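Local coordinates for protein putative triphosphoribosyl-dephospho-coA synthase (PDB 3H9P) that probably binds ATP and may make triphosphoribosyl-dephospho-CoA, although its function has not been established, at residues F27-V30 and A31-I35; A82-N85 and R86-T90; D219-L222 and L223-A227; A233-T236 and A237-I240. All coordinates share one frame; numbering follows the deposited sequence.

Interaction 1 (F27-V30 and A31-I35); sequences FLEV and AEKRI
Lys-33 reaches back over the side chain of Glu-29, one helical turn earlier, and the two chains come together at their charged ends. The salt bridge joins NZ of Lys-33 to OE2 of Glu-29 at 2.7 Å, and the ammonium meets the anti side of that oxygen, 30° out of the carboxylate plane. Glu-29 gets there with CG anti to its own N (chi1 176°) and an extended chain, while Lys-33 turns its last bond (chi4 80°) to bring the nitrogen in. A longer bridge of 3.8 Å runs from Lys-33 NZ to Glu-32 OE1, and OE1 of Glu-29 pairs with Arg-42. Beside the aliphatic part of Glu-29, Ile-35 folds back so that its CD1 lies 3.9 Å from Glu-29 CG. Ile-35 CD1 is also 4.1 Å from CG2 of Val-30, whose side chain packs on Val-65 and Ile-68 of helix 58-68. Helix 24-33 ends here: Lys-33 N still bonds Glu-29 O at 2.7 Å, and Arg-34 N reaches Val-30 O at 2.7 Å although Arg-34 has left helical geometry with a positive phi. Its guanidinium is engaged with Ser-69 O and Asp-72. Glu-29 is thus shared by two cations, which would probably keep it ionised and tie the helix end to Arg-42 of the following helix, 36-46.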
# COMPACT_ATOMS: atom_id res chain seq x y z
N PHE A 27 -2.38 -24.25 14.83
CA PHE A 27 -1.12 -24.73 14.27
C PHE A 27 -1.12 -26.24 14.07
O PHE A 27 -0.66 -26.72 13.03
CB PHE A 27 0.08 -24.31 15.14
CG PHE A 27 0.37 -22.84 15.14
CD1 PHE A 27 0.00 -22.02 14.08
CD2 PHE A 27 1.05 -22.27 16.21
CE1 PHE A 27 0.29 -20.64 14.09
CE2 PHE A 27 1.34 -20.89 16.22
CZ PHE A 27 0.94 -20.09 15.15
N LEU A 28 -1.65 -26.98 15.04
CA LEU A 28 -1.78 -28.45 14.89
C LEU A 28 -2.70 -28.81 13.72
O LEU A 28 -2.42 -29.72 12.93
CB LEU A 28 -2.26 -29.10 16.19
CG LEU A 28 -1.33 -29.03 17.42
CD1 LEU A 28 -1.94 -29.74 18.60
CD2 LEU A 28 0.07 -29.59 17.10
N GLU A 29 -3.76 -28.03 13.56
CA GLU A 29 -4.62 -28.20 12.40
C GLU A 29 -3.89 -27.97 11.05
O GLU A 29 -4.02 -28.77 10.14
CB GLU A 29 -5.87 -27.35 12.57
CG GLU A 29 -6.78 -27.38 11.41
CD GLU A 29 -8.22 -26.97 11.78
OE1 GLU A 29 -8.40 -26.15 12.73
OE2 GLU A 29 -9.15 -27.50 11.13
N VAL A 30 -3.10 -26.90 10.96
CA VAL A 30 -2.27 -26.62 9.81
C VAL A 30 -1.30 -27.76 9.50
O VAL A 30 -1.18 -28.19 8.33
CB VAL A 30 -1.52 -25.25 10.01
CG1 VAL A 30 -0.44 -25.02 8.96
CG2 VAL A 30 -2.54 -24.04 10.11
N ALA A 31 -0.61 -28.26 10.55
CA ALA A 31 0.30 -29.40 10.36
C ALA A 31 -0.38 -30.66 9.78
O ALA A 31 0.23 -31.41 8.99
CB ALA A 31 1.03 -29.74 11.67
N GLU A 32 -1.65 -30.86 10.16
CA GLU A 32 -2.49 -31.95 9.66
C GLU A 32 -3.09 -31.69 8.26
O GLU A 32 -2.93 -32.51 7.36
CB GLU A 32 -3.63 -32.20 10.65
CG GLU A 32 -4.32 -33.52 10.38
CD GLU A 32 -5.67 -33.64 11.03
OE1 GLU A 32 -6.40 -32.62 11.19
OE2 GLU A 32 -6.01 -34.79 11.37
N LYS A 33 -3.77 -30.56 8.07
CA LYS A 33 -4.46 -30.32 6.80
C LYS A 33 -3.64 -29.59 5.72
O LYS A 33 -3.90 -29.76 4.54
CB LYS A 33 -5.81 -29.60 7.00
CG LYS A 33 -6.76 -30.24 8.03
CD LYS A 33 -8.09 -29.47 8.03
CE LYS A 33 -9.16 -30.23 8.78
NZ LYS A 33 -9.02 -30.03 10.25
N ARG A 34 -2.68 -28.77 6.13
CA ARG A 34 -1.77 -28.04 5.22
C ARG A 34 -2.51 -26.92 4.47
O ARG A 34 -2.19 -26.59 3.34
CB ARG A 34 -1.12 -29.01 4.19
CG ARG A 34 -0.72 -30.35 4.73
CD ARG A 34 0.66 -30.34 5.30
NE ARG A 34 1.09 -31.66 5.76
CZ ARG A 34 2.36 -32.03 5.93
NH1 ARG A 34 3.37 -31.19 5.68
NH2 ARG A 34 2.64 -33.26 6.36
N ILE A 35 -3.49 -26.36 5.14
CA ILE A 35 -4.43 -25.40 4.61
C ILE A 35 -3.92 -24.00 4.94
O ILE A 35 -4.08 -23.56 6.06
CB ILE A 35 -5.70 -25.56 5.47
CG1 ILE A 35 -5.22 -26.02 6.91
CG2 ILE A 35 -6.69 -26.52 4.81
CD1 ILE A 35 -5.88 -25.36 8.14

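Interaction 2 (A82-N85 and R86-T90); sequences AARN and RLRRT
Leu-87 packs tightly against the backbone of Ala-83, its CG lying 3.2 Å from Ala-83 O, the carbonyl that also accepts Leu-87 N at 2.8 Å. This is the buried flank of helix 76-88: Ala-83 touches Leu-67, and Leu-87 touches Pro-66 and Leu-133. The helix closes nearby, where Thr-90 OG1 donates to Leu-87 O at 2.5 Å and is itself bonded to Leu-133 N.

The other flank is looser and carries arginines. Arg-84 points CG away from its own N (chi1 175°), which carries its chain across one face of the Arg-88 guanidinium, and its CD is 3.5 Å from Arg-88 CZ. The two guanidinium planes are 32° apart, and Arg-88 NH2 stands over one face of the Arg-84 group, 3.0 Å from Arg-84 NE. Both nitrogens are donors, so this is a close approach of like charges. Arg-88 NH1 makes only a weak bond to Asn-85 OD1, 2.7 Å long but bent to 124°, whereas Arg-84 NH2 has a firmer partner in Val-151 O. An alanine in place of Arg-84 is likely to leave Val-151 O without this donor and the Arg-88 guanidinium free to turn. Chemically, the two close cations probably repel each other, a cost that Val-151 O and Asn-85 OD1 may partly offset.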
# COMPACT_ATOMS: atom_id res chain seq x y z
N ALA A 82 9.74 -25.79 0.88
CA ALA A 82 8.48 -26.52 0.77
C ALA A 82 7.32 -25.59 1.03
O ALA A 82 6.26 -25.73 0.42
CB ALA A 82 8.47 -27.69 1.77
N ALA A 83 7.52 -24.64 1.94
CA ALA A 83 6.49 -23.61 2.25
C ALA A 83 6.27 -22.69 1.04
O ALA A 83 5.15 -22.40 0.66
CB ALA A 83 6.89 -22.79 3.50
N ARG A 84 7.35 -22.27 0.39
CA ARG A 84 7.21 -21.50 -0.85
C ARG A 84 6.45 -22.32 -1.91
O ARG A 84 5.57 -21.79 -2.59
CB ARG A 84 8.57 -21.11 -1.39
CG ARG A 84 8.52 -20.43 -2.72
CD ARG A 84 9.90 -20.07 -3.12
NE ARG A 84 9.98 -18.81 -3.81
CZ ARG A 84 11.08 -18.38 -4.45
NH1 ARG A 84 12.18 -19.14 -4.47
NH2 ARG A 84 11.07 -17.21 -5.07
N ASN A 85 6.80 -23.59 -2.05
CA ASN A 85 6.12 -24.49 -2.97
C ASN A 85 4.63 -24.67 -2.64
O ASN A 85 3.77 -24.57 -3.51
CB ASN A 85 6.85 -25.83 -3.02
CG ASN A 85 8.20 -25.74 -3.77
OD1 ASN A 85 8.40 -24.86 -4.63
ND2 ASN A 85 9.13 -26.65 -3.46
N ARG A 86 4.31 -24.91 -1.37
CA ARG A 86 2.92 -24.93 -0.98
C ARG A 86 2.21 -23.59 -1.23
O ARG A 86 1.05 -23.57 -1.60
CB ARG A 86 2.74 -25.37 0.48
CG ARG A 86 2.92 -26.85 0.66
CD ARG A 86 2.53 -27.35 2.10
NE ARG A 86 2.49 -28.81 2.07
CZ ARG A 86 3.55 -29.59 2.30
NH1 ARG A 86 4.73 -29.05 2.63
NH2 ARG A 86 3.43 -30.90 2.20
N LEU A 87 2.92 -22.48 -1.05
CA LEU A 87 2.32 -21.15 -1.30
C LEU A 87 1.93 -20.96 -2.76
O LEU A 87 0.86 -20.38 -3.07
CB LEU A 87 3.28 -20.04 -0.85
CG LEU A 87 3.29 -19.79 0.65
CD1 LEU A 87 4.59 -19.06 1.07
CD2 LEU A 87 2.05 -19.03 1.13
N ARG A 88 2.79 -21.44 -3.66
CA ARG A 88 2.53 -21.40 -5.09
C ARG A 88 1.35 -22.32 -5.45
O ARG A 88 0.69 -22.10 -6.45
CB ARG A 88 3.76 -21.87 -5.88
CG ARG A 88 5.05 -21.11 -5.71
CD ARG A 88 6.18 -21.82 -6.51
NE ARG A 88 7.37 -20.96 -6.65
CZ ARG A 88 8.60 -21.24 -6.20
NH1 ARG A 88 8.87 -22.40 -5.61
NH2 ARG A 88 9.58 -20.34 -6.38
N ARG A 89 1.09 -23.36 -4.67
CA ARG A 89 -0.02 -24.26 -5.04
C ARG A 89 -1.32 -23.87 -4.33
O ARG A 89 -2.28 -24.63 -4.37
CB ARG A 89 0.31 -25.73 -4.73
CG ARG A 89 1.37 -26.36 -5.62
CD ARG A 89 2.01 -27.56 -4.94
NE ARG A 89 3.28 -27.86 -5.60
CZ ARG A 89 3.42 -28.65 -6.67
NH1 ARG A 89 2.36 -29.26 -7.20
NH2 ARG A 89 4.62 -28.83 -7.21
N THR A 90 -1.33 -22.73 -3.65
CA THR A 90 -2.56 -22.26 -3.00
C THR A 90 -3.52 -21.84 -4.10
O THR A 90 -3.14 -21.86 -5.26
CB THR A 90 -2.32 -21.03 -2.09
OG1 THR A 90 -1.64 -20.01 -2.85
CG2 THR A 90 -1.50 -21.42 -0.85

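Interaction 3 (D219-L222 and L223-A227); sequences DEKL and LKDGA
The carboxylate of Asp-225 lies with one face directly over the backbone carbonyl of Lys-221: Lys-221 O is 3.2 Å from Asp-225 CG, almost along the normal to the group. The Lys-221 side chain curls round to the OD2 end, tilted out of the carboxylate plane toward that same face. Its CE is 3.3 Å from Asp-225 OD2, and Lys-221 NZ forms a salt bridge to that oxygen at 3.5 Å, so methylene and ammonium press on OD2 together. Bends at chi2 and chi4 of the lysine produce this wrap, while Asp-225 keeps CG beside its own N (chi1 -75°), turned back over the preceding turn. OD2 has a stronger partner in the hydroxyl of Tyr-198, on helix 196-208.

Were Asp-225 replaced by an alanine, the Tyr-198 hydroxyl would probably lose its carboxylate mate and the Lys-221 ammonium this counter-charge.

Helix 212-225 ends in a Schellman motif. Gly-226 takes a positive phi of 77°, Ala-227 N bonds back to Leu-222 O at 2.7 Å, and Gly-226 N bonds to Leu-223 O at 2.8 Å. Leu-222 and Ala-227, the residues bracketing the motif, both pack on Tyr-198, and CB of Leu-222 touches Ala-227 O at 3.3 Å. Tyr-198 therefore meets the helix end in two ways, by apolar packing and through its hydroxyl. The long lysine bridge implies a modest electrostatic contribution, and the bond to Tyr-198 is probably the firmer anchor of the carboxylate.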
# COMPACT_ATOMS: atom_id res chain seq x y z
N ASP A 219 12.90 1.94 23.25
CA ASP A 219 11.61 1.29 23.38
C ASP A 219 10.60 2.30 23.84
O ASP A 219 9.50 2.39 23.28
CB ASP A 219 11.69 0.13 24.38
CG ASP A 219 12.32 -1.11 23.77
OD1 ASP A 219 12.27 -1.24 22.52
OD2 ASP A 219 12.87 -1.94 24.53
N GLU A 220 10.99 3.10 24.83
CA GLU A 220 10.11 4.11 25.38
C GLU A 220 9.82 5.27 24.43
O GLU A 220 8.78 5.94 24.57
CB GLU A 220 10.66 4.64 26.71
CG GLU A 220 9.57 5.06 27.63
CD GLU A 220 10.04 6.04 28.68
OE1 GLU A 220 11.03 5.74 29.39
OE2 GLU A 220 9.40 7.12 28.79
N LYS A 221 10.73 5.52 23.49
CA LYS A 221 10.48 6.58 22.50
C LYS A 221 9.44 6.11 21.49
O LYS A 221 8.50 6.84 21.16
CB LYS A 221 11.75 7.02 21.80
CG LYS A 221 11.53 8.31 21.00
CD LYS A 221 12.21 8.28 19.61
CE LYS A 221 11.93 9.57 18.85
NZ LYS A 221 11.52 10.67 19.77
N LEU A 222 9.64 4.89 21.01
CA LEU A 222 8.70 4.18 20.15
C LEU A 222 7.29 4.12 20.75
O LEU A 222 6.30 4.34 20.05
CB LEU A 222 9.26 2.78 19.87
CG LEU A 222 10.13 2.60 18.62
CD1 LEU A 222 11.00 3.81 18.30
CD2 LEU A 222 10.96 1.30 18.66
N LEU A 223 7.22 3.82 22.05
CA LEU A 223 5.95 3.85 22.77
C LEU A 223 5.32 5.24 22.86
O LEU A 223 4.19 5.43 22.42
CB LEU A 223 6.10 3.23 24.16
CG LEU A 223 4.77 2.91 24.84
CD1 LEU A 223 3.99 1.88 24.03
CD2 LEU A 223 4.98 2.43 26.26
N LYS A 224 6.04 6.22 23.42
CA LYS A 224 5.49 7.58 23.50
C LYS A 224 5.07 8.07 22.11
O LYS A 224 4.07 8.78 21.97
CB LYS A 224 6.47 8.55 24.16
CG LYS A 224 6.62 8.39 25.69
CD LYS A 224 5.69 9.34 26.52
CE LYS A 224 6.41 9.88 27.77
NZ LYS A 224 5.73 11.06 28.42
N ASP A 225 5.81 7.67 21.08
CA ASP A 225 5.46 8.02 19.72
C ASP A 225 4.29 7.24 19.12
O ASP A 225 3.70 7.70 18.14
CB ASP A 225 6.67 7.92 18.80
CG ASP A 225 7.63 9.06 19.00
OD1 ASP A 225 7.29 9.98 19.77
OD2 ASP A 225 8.72 9.06 18.41
N GLY A 226 3.94 6.10 19.72
CA GLY A 226 2.89 5.21 19.16
C GLY A 226 3.40 4.40 17.97
O GLY A 226 2.62 3.96 17.11
N ALA A 227 4.71 4.21 17.91
CA ALA A 227 5.34 3.49 16.80
C ALA A 227 5.73 2.09 17.22
O ALA A 227 6.71 1.93 17.92
CB ALA A 227 6.57 4.26 16.33

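Interaction 4 (A233-T236 and A237-I240); sequences ADLT and ASSI
The carbonyl oxygen of Leu-235 gathers groups from two serines of the next turn. Ser-239 N donates to Leu-235 O at 3.1 Å, coming from 36° above the carbonyl plane rather than toward a lone pair. The hydroxyls close in as well: Ser-239 OG lies 3.0 Å from Leu-235 O and Ser-238 OG 3.2 Å from it. Each hydroxyl proton has another acceptor within range, so which bond it makes is unsettled. The two hydroxyls point back at the same carbonyl through different rotations: Ser-239 holds OG anti to its carbonyl carbon (chi1 -70°), Ser-238 places OG between its N and carbonyl carbon (chi1 62°). Ser-157 offers alternatives, its OG to Ser-238 OG and its O to Ser-239 OG, so these buried hydroxyls have partners at hand whichever way the protons turn. One residue on, Thr-236 O accepts Ile-240 N at 3.0 Å while CG1 of Ile-240 lies against it at 3.2 Å. Thr-236 itself sends OG1 back to Ile-232 O and its side chain into Val-174, Tyr-178 and Leu-181 of helix 171-182. Ala-237 CB sits 3.4 Å from Asp-234 O, and Ala-233, Asp-234 and Ala-237 meet Phe-16 of helix 13-21. Small residues and backbone-bonded hydroxyls are consistent with helix 230-246 running through the interior with neighbours close by, as befits a central helix of this all-helical, CitG-family fold.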
# COMPACT_ATOMS: atom_id res chain seq x y z
N ALA A 233 9.26 -7.92 15.03
CA ALA A 233 8.92 -8.98 15.96
C ALA A 233 8.32 -10.20 15.22
O ALA A 233 8.65 -11.35 15.54
CB ALA A 233 7.97 -8.46 17.03
N ASP A 234 7.45 -9.95 14.25
CA ASP A 234 6.94 -11.03 13.38
C ASP A 234 8.09 -11.85 12.81
O ASP A 234 8.10 -13.08 12.94
CB ASP A 234 6.04 -10.49 12.24
CG ASP A 234 4.69 -9.91 12.77
OD1 ASP A 234 4.31 -10.26 13.90
OD2 ASP A 234 4.00 -9.12 12.07
N LEU A 235 9.10 -11.17 12.23
CA LEU A 235 10.22 -11.85 11.57
C LEU A 235 11.13 -12.52 12.58
O LEU A 235 11.83 -13.50 12.28
CB LEU A 235 11.01 -10.86 10.73
CG LEU A 235 10.29 -10.41 9.44
CD1 LEU A 235 10.79 -9.04 8.96
CD2 LEU A 235 10.43 -11.43 8.33
N THR A 236 11.14 -12.00 13.80
CA THR A 236 11.95 -12.61 14.82
C THR A 236 11.34 -13.99 15.17
O THR A 236 12.05 -14.97 15.38
CB THR A 236 12.02 -11.68 16.02
OG1 THR A 236 12.67 -10.50 15.58
CG2 THR A 236 12.79 -12.29 17.22
N ALA A 237 10.03 -14.06 15.16
CA ALA A 237 9.32 -15.28 15.49
C ALA A 237 9.48 -16.31 14.41
O ALA A 237 9.65 -17.48 14.71
CB ALA A 237 7.81 -14.99 15.73
N SER A 238 9.39 -15.91 13.15
CA SER A 238 9.51 -16.90 12.10
C SER A 238 10.96 -17.46 12.07
O SER A 238 11.16 -18.64 11.77
CB SER A 238 9.09 -16.32 10.75
OG SER A 238 9.92 -15.26 10.37
N SER A 239 11.95 -16.59 12.36
CA SER A 239 13.35 -16.98 12.49
C SER A 239 13.58 -18.01 13.62
O SER A 239 14.37 -18.92 13.45
CB SER A 239 14.25 -15.76 12.76
OG SER A 239 14.34 -14.94 11.64
N ILE A 240 12.92 -17.80 14.78
CA ILE A 240 12.97 -18.72 15.90
C ILE A 240 12.44 -20.08 15.46
O ILE A 240 13.05 -21.09 15.71
CB ILE A 240 12.15 -18.22 17.14
CG1 ILE A 240 12.80 -16.99 17.79
CG2 ILE A 240 12.05 -19.32 18.22
CD1 ILE A 240 11.91 -16.27 18.83

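How the interactions relate
All four are local contacts along a helix, and three of them include its C-terminal end. Interactions 1 and 2 are neighbours, their centres 14 Å apart, and they meet where Arg-34 NH1 comes within 3.5 Å of Arg-86 NH2, two like charges. Interaction 4 is the central one, about 6 Å from the centre of the chain, against 16 to 21 Å for the others. It lies about 20 Å from interaction 1 and 21 Å from interaction 3, centre to centre. Interaction 3 stands across the chain's centre, its own centre about 36 Å from that of interaction 1 and about 37 Å from that of interaction 2. A glycerol, probably from crystallisation, sits beside Glu-32 of interaction 1.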